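PDB 6NAL: thiol-activated cytolysin from Desulfobulbus propionicus, which probably assembles on target-cell membranes into large oligomeric pores, as other members of the cholesterol-dependent cytolysin family do. Local coordinates for residues A36-D41 against E386-N391; G365-L370 against S413-L418. All coordinates share one frame; numbering follows the deposited sequence.

In the fold
Both contacts lie on the same side of the chain's centre, toward the C-terminal beta sandwich, with their centres 22 Å apart and their nearest atoms about 5 Å apart without touching. Their segments alternate along the chain: 36-41, then 365-370, 386-391 and 413-418. Strands 37-41, 349-372 and 412-418 belong to one mixed sheet, whereas strand 378-389, the next strand after 349-372, belongs to a separate four-stranded sheet. Interaction 2 is therefore pairing within a sheet. In interaction 1 the Glu38 side chain of strand 37-41, which belongs to the mixed sheet through strand 44-59, reaches the backbone and a hydroxyl of strand 378-389 in the other sheet.

Interaction 1: residues A36-D41 against E386-N391; sequences AEERFD and EISYEN
The carboxylate of Glu38 reaches the backbone N-H of Tyr389, beside Ser388, and the rest of this contact is arranged around it. Its chi1 of 67° places CG in the crowded position between the backbone N and the carbonyl carbon, and from there the chain runs out extended toward strand 386-389. Glu38 OE1 accepts the N-H of Tyr389, with N 2.9 Å away, a fairly straight bond with 158° at the hydrogen. The N-H of Tyr389 points at the flat side of the carboxylate, from above its plane. Glu38 OE2 is 3.4 Å from Ser388 OG and takes only a weak hydrogen bond from that hydroxyl, which stands anti to its own backbone N. OE1 is also hydrogen-bonded to Tyr45 OH, so two bonds grip this one oxygen and limit rotation of the carboxylate. Glu390 OE1 lies 5.7 Å from Glu38 OE2, and the like charges might raise the proton affinity of the pair, although Glu390 has a salt bridge to Arg397.

The Tyr389 ring meets segment 36-41 at two places. Tyr389 CD2 is 4.0 Å from Glu38 OE1, which sits at the ring's edge near its plane. At Tyr389 CD1 the methyl CB of Ala36 comes obliquely to 3.8 Å, the apolar part of the contact.

The N-to-C directions of strands 37-41 and 386-389 differ by 125°, and their axes come within 7.0 Å; no backbone-to-backbone hydrogen bond links them. Strand 37-41 is hydrogen-bonded to strand 44-59 through Glu37 and Arg39, while strand 378-389 pairs with strand 394-408. Tyr389 also packs on Tyr45 of strand 44-59 and on Glu51 of the second subunit.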
loop_
_atom_site.group_PDB
_atom_site.type_symbol
_atom_site.label_atom_id
_atom_site.label_comp_id
_atom_site.label_asym_id
_atom_site.label_seq_id
_atom_site.Cartn_x
_atom_site.Cartn_y
_atom_site.Cartn_z
ATOM N N ALA A 36 7.653 10.295 0.197
ATOM C CA ALA A 36 7.597 9.574 -1.057
ATOM C C ALA A 36 8.256 10.384 -2.159
ATOM O O ALA A 36 8.174 11.616 -2.190
ATOM C CB ALA A 36 6.154 9.284 -1.416
ATOM N N GLU A 37 8.900 9.675 -3.087
ATOM C CA GLU A 37 9.558 10.325 -4.208
ATOM C C GLU A 37 9.224 9.612 -5.513
ATOM O O GLU A 37 8.840 8.444 -5.543
ATOM C CB GLU A 37 11.079 10.399 -4.049
ATOM C CG GLU A 37 11.679 9.235 -3.348
ATOM C CD GLU A 37 13.106 9.489 -2.920
ATOM O OE1 GLU A 37 13.945 8.552 -3.014
ATOM O OE2 GLU A 37 13.381 10.634 -2.510
ATOM N N GLU A 38 9.370 10.344 -6.608
ATOM C CA GLU A 38 8.822 9.922 -7.876
ATOM C C GLU A 38 9.801 10.248 -8.986
ATOM O O GLU A 38 10.648 11.136 -8.866
ATOM C CB GLU A 38 7.465 10.612 -8.130
ATOM C CG GLU A 38 7.549 12.188 -8.342
ATOM C CD GLU A 38 6.242 12.806 -8.988
ATOM O OE1 GLU A 38 5.144 12.275 -8.756
ATOM O OE2 GLU A 38 6.307 13.815 -9.722
ATOM N N ARG A 39 9.651 9.520 -10.075
ATOM C CA ARG A 39 10.288 9.884 -11.322
ATOM C C ARG A 39 9.602 9.132 -12.447
ATOM O O ARG A 39 8.816 8.201 -12.233
ATOM C CB ARG A 39 11.786 9.564 -11.302
ATOM C CG ARG A 39 12.074 8.101 -11.254
ATOM C CD ARG A 39 13.544 7.810 -10.914
ATOM N NE ARG A 39 13.705 6.374 -10.697
ATOM C CZ ARG A 39 13.849 5.510 -11.690
ATOM N NH1 ARG A 39 13.888 5.968 -12.939
ATOM N NH2 ARG A 39 13.974 4.214 -11.428
ATOM N N PHE A 40 9.962 9.529 -13.651
ATOM C CA PHE A 40 9.510 8.889 -14.867
ATOM C C PHE A 40 10.652 8.228 -15.605
ATOM O O PHE A 40 11.733 8.806 -15.738
ATOM C CB PHE A 40 8.890 9.904 -15.809
ATOM C CG PHE A 40 7.580 10.392 -15.365
ATOM C CD1 PHE A 40 6.432 9.727 -15.739
ATOM C CD2 PHE A 40 7.494 11.512 -14.561
ATOM C CE1 PHE A 40 5.190 10.189 -15.321
ATOM C CE2 PHE A 40 6.267 11.968 -14.128
ATOM C CZ PHE A 40 5.105 11.315 -14.523
ATOM N N ASP A 41 10.375 7.050 -16.140
ATOM C CA ASP A 41 11.245 6.366 -17.097
ATOM C C ASP A 41 10.417 6.253 -18.383
ATOM O O ASP A 41 9.759 5.238 -18.630
ATOM C CB ASP A 41 11.703 5.009 -16.574
ATOM C CG ASP A 41 12.360 4.156 -17.659
ATOM O OD1 ASP A 41 12.571 4.694 -18.785
ATOM O OD2 ASP A 41 12.668 2.962 -17.375
ATOM N N GLU A 386 -4.320 13.024 -12.606
ATOM C CA GLU A 386 -2.881 12.822 -12.622
ATOM C C GLU A 386 -2.298 12.969 -11.220
ATOM O O GLU A 386 -2.553 13.967 -10.523
ATOM C CB GLU A 386 -2.212 13.795 -13.590
ATOM C CG GLU A 386 -2.350 13.382 -15.053
ATOM C CD GLU A 386 -1.884 14.457 -16.049
ATOM O OE1 GLU A 386 -1.160 15.402 -15.631
ATOM O OE2 GLU A 386 -2.240 14.337 -17.259
ATOM N N ILE A 387 -1.477 11.992 -10.829
ATOM C CA ILE A 387 -0.940 11.907 -9.484
ATOM C C ILE A 387 0.473 12.438 -9.496
ATOM O O ILE A 387 1.249 12.169 -10.411
ATOM C CB ILE A 387 -1.003 10.461 -8.981
ATOM C CG1 ILE A 387 -2.358 10.202 -8.321
ATOM C CG2 ILE A 387 0.021 10.181 -7.929
ATOM C CD1 ILE A 387 -3.525 10.750 -9.141
ATOM N N SER A 388 0.806 13.201 -8.471
ATOM C CA SER A 388 2.131 13.768 -8.305
ATOM C C SER A 388 2.492 13.729 -6.815
ATOM O O SER A 388 1.620 13.793 -5.945
ATOM C CB SER A 388 2.143 15.177 -8.920
ATOM O OG SER A 388 3.460 15.562 -9.193
ATOM N N TYR A 389 3.773 13.543 -6.515
ATOM C CA TYR A 389 4.267 13.693 -5.145
ATOM C C TYR A 389 5.235 14.859 -5.132
ATOM O O TYR A 389 6.250 14.824 -5.822
ATOM C CB TYR A 389 4.939 12.443 -4.617
ATOM C CG TYR A 389 3.970 11.300 -4.437
ATOM C CD1 TYR A 389 3.366 11.062 -3.236
ATOM C CD2 TYR A 389 3.686 10.443 -5.488
ATOM C CE1 TYR A 389 2.515 9.969 -3.074
ATOM C CE2 TYR A 389 2.834 9.364 -5.346
ATOM C CZ TYR A 389 2.253 9.132 -4.135
ATOM O OH TYR A 389 1.372 8.079 -4.007
ATOM N N GLU A 390 4.908 15.883 -4.361
ATOM C CA GLU A 390 5.618 17.153 -4.375
ATOM C C GLU A 390 5.848 17.458 -2.903
ATOM O O GLU A 390 4.915 17.862 -2.201
ATOM C CB GLU A 390 4.819 18.259 -5.066
ATOM C CG GLU A 390 4.269 17.854 -6.439
ATOM C CD GLU A 390 3.772 19.016 -7.313
ATOM O OE1 GLU A 390 4.081 18.972 -8.519
ATOM O OE2 GLU A 390 3.061 19.946 -6.837
ATOM N N ASN A 391 7.089 17.259 -2.455
ATOM C CA ASN A 391 7.436 17.218 -1.033
ATOM C C ASN A 391 6.651 16.059 -0.413
ATOM O O ASN A 391 6.618 14.957 -1.002
ATOM C CB ASN A 391 7.191 18.612 -0.461
ATOM C CG ASN A 391 8.146 19.669 -1.077
ATOM O OD1 ASN A 391 7.842 20.285 -2.107
ATOM N ND2 ASN A 391 9.309 19.855 -0.452
#

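Interaction 2: residues G365-L370 against S413-L418; sequences GGEIRL and STTIPL
One sheet of the C-terminal beta sandwich contains this antiparallel pair, formed by strand 366-370 and strand 413-418, which run at 160° to each other. Six backbone hydrogen bonds zip them together, two at each of the hydrogen-bonded pairs Gly366-Leu418, Ile368-Ile416 and Leu370-Thr414. The central pair has the tightest and straightest link, Ile416 N to Ile368 O at 2.7 Å and 177°, with the donor lying in the carbonyl plane. In the return bond, from Ile368 N to Ile416 O at 3.0 Å, the donor stands above the carbonyl plane of Ile416. Between these pairs come CA-H...O contacts, such as Arg369 CA to Thr414 O at 3.3 Å.

Alternation sends the side chains to two very different faces. On one, Ile368, Leu370, Ile416 and Leu418 form an apolar layer, with Thr414 at the end of the same face. All four apolar residues have their first side-chain branch (CG1 or CG) anti to the carbonyl carbon, and their tips cross obliquely along the diagonals: Ile368 CD1 meets Leu418 CD1 at 3.7 Å, and Leu370 CD1 meets Ile416 CD1 at 4.0 Å. On the other face Thr415 stands between two charged chains. Thr415 CG2 lies 3.7 Å from Glu367 CD, and Thr415 OG1 lies 3.5 Å from Arg369 CG. Arg369 runs alongside Thr415, its NE buried with no partner in the model.

Strand 454-462 pairs with the other edge of 366-370, through Glu367 and Arg369. The apolar face packs against Phe380, Val382 and Trp384 of strand 378-389 and Trp401 of strand 394-408, both in the opposing sheet. A largely polar outer face, with Pro417 among its residues, and a largely aliphatic inner face pressed onto a second sheet mark a beta sandwich, here the C-terminal domain of a thiol-activated cytolysin.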
loop_
_atom_site.group_PDB
_atom_site.type_symbol
_atom_site.label_atom_id
_atom_site.label_comp_id
_atom_site.label_asym_id
_atom_site.label_seq_id
_atom_site.Cartn_x
_atom_site.Cartn_y
_atom_site.Cartn_z
ATOM N N GLY A 365 2.597 3.413 -18.479
ATOM C CA GLY A 365 1.730 4.277 -19.241
ATOM C C GLY A 365 0.741 3.457 -20.065
ATOM O O GLY A 365 0.591 2.238 -19.925
ATOM N N GLY A 366 0.017 4.179 -20.917
ATOM C CA GLY A 366 -1.047 3.540 -21.665
ATOM C C GLY A 366 -1.552 4.421 -22.782
ATOM O O GLY A 366 -1.082 5.542 -22.984
ATOM N N GLU A 367 -2.528 3.910 -23.518
ATOM C CA GLU A 367 -3.120 4.700 -24.591
ATOM C C GLU A 367 -4.618 4.530 -24.548
ATOM O O GLU A 367 -5.123 3.477 -24.150
ATOM C CB GLU A 367 -2.558 4.305 -25.959
ATOM C CG GLU A 367 -1.136 4.851 -26.155
ATOM C CD GLU A 367 -0.413 4.324 -27.401
ATOM O OE1 GLU A 367 -1.013 3.522 -28.171
ATOM O OE2 GLU A 367 0.768 4.723 -27.597
ATOM N N ILE A 368 -5.325 5.588 -24.956
ATOM C CA ILE A 368 -6.748 5.520 -25.300
ATOM C C ILE A 368 -6.900 5.835 -26.786
ATOM O O ILE A 368 -6.561 6.938 -27.227
ATOM C CB ILE A 368 -7.598 6.481 -24.453
ATOM C CG1 ILE A 368 -7.545 6.111 -22.971
ATOM C CG2 ILE A 368 -9.069 6.479 -24.939
ATOM C CD1 ILE A 368 -7.927 7.238 -22.083
ATOM N N ARG A 369 -7.390 4.859 -27.557
ATOM C CA ARG A 369 -7.707 5.051 -28.972
ATOM C C ARG A 369 -9.207 5.272 -29.123
ATOM O O ARG A 369 -10.008 4.464 -28.649
ATOM C CB ARG A 369 -7.280 3.850 -29.830
ATOM C CG ARG A 369 -5.781 3.640 -29.999
ATOM C CD ARG A 369 -5.452 3.068 -31.370
ATOM N NE ARG A 369 -4.150 2.393 -31.404
ATOM C CZ ARG A 369 -3.552 1.991 -32.523
ATOM N NH1 ARG A 369 -4.135 2.199 -33.704
ATOM N NH2 ARG A 369 -2.374 1.385 -32.472
ATOM N N LEU A 370 -9.587 6.353 -29.776
ATOM C CA LEU A 370 -10.992 6.644 -30.087
ATOM C C LEU A 370 -11.232 6.447 -31.576
ATOM O O LEU A 370 -10.400 6.855 -32.377
ATOM C CB LEU A 370 -11.345 8.071 -29.708
ATOM C CG LEU A 370 -10.925 8.371 -28.265
ATOM C CD1 LEU A 370 -11.206 9.865 -28.069
ATOM C CD2 LEU A 370 -11.656 7.539 -27.197
ATOM N N SER A 413 -10.210 9.059 -35.835
ATOM C CA SER A 413 -9.367 8.114 -35.124
ATOM C C SER A 413 -8.173 8.844 -34.515
ATOM O O SER A 413 -7.389 9.465 -35.234
ATOM C CB SER A 413 -8.908 7.021 -36.078
ATOM O OG SER A 413 -7.987 6.150 -35.440
ATOM N N THR A 414 -8.022 8.781 -33.200
ATOM C CA THR A 414 -6.890 9.421 -32.539
ATOM C C THR A 414 -6.441 8.569 -31.363
ATOM O O THR A 414 -7.133 7.636 -30.922
ATOM C CB THR A 414 -7.226 10.879 -32.127
ATOM O OG1 THR A 414 -6.014 11.577 -31.808
ATOM C CG2 THR A 414 -8.229 10.972 -30.974
ATOM N N THR A 415 -5.217 8.840 -30.929
ATOM C CA THR A 415 -4.625 8.151 -29.801
ATOM C C THR A 415 -4.328 9.208 -28.752
ATOM O O THR A 415 -3.669 10.212 -29.050
ATOM C CB THR A 415 -3.377 7.382 -30.232
ATOM O OG1 THR A 415 -3.766 6.256 -31.028
ATOM C CG2 THR A 415 -2.638 6.845 -29.026
ATOM N N ILE A 416 -4.855 9.007 -27.546
ATOM C CA ILE A 416 -4.514 9.830 -26.378
ATOM C C ILE A 416 -3.444 9.134 -25.531
ATOM O O ILE A 416 -3.767 8.190 -24.821
ATOM C CB ILE A 416 -5.774 10.104 -25.538
ATOM C CG1 ILE A 416 -6.829 10.825 -26.376
ATOM C CG2 ILE A 416 -5.459 10.918 -24.256
ATOM C CD1 ILE A 416 -8.127 10.841 -25.726
ATOM N N PRO A 417 -2.177 9.505 -25.577
ATOM C CA PRO A 417 -1.182 8.819 -24.730
ATOM C C PRO A 417 -1.161 9.359 -23.300
ATOM O O PRO A 417 -1.181 10.567 -23.060
ATOM C CB PRO A 417 0.146 9.092 -25.452
ATOM C CG PRO A 417 -0.081 10.517 -26.022
ATOM C CD PRO A 417 -1.607 10.649 -26.301
ATOM N N LEU A 418 -1.067 8.428 -22.347
ATOM C CA LEU A 418 -1.068 8.703 -20.920
ATOM C C LEU A 418 0.142 8.070 -20.246
ATOM O O LEU A 418 0.494 6.920 -20.523
ATOM C CB LEU A 418 -2.355 8.159 -20.302
ATOM C CG LEU A 418 -3.606 8.955 -20.717
ATOM C CD1 LEU A 418 -4.824 8.174 -20.253
ATOM C CD2 LEU A 418 -3.630 10.370 -20.141
#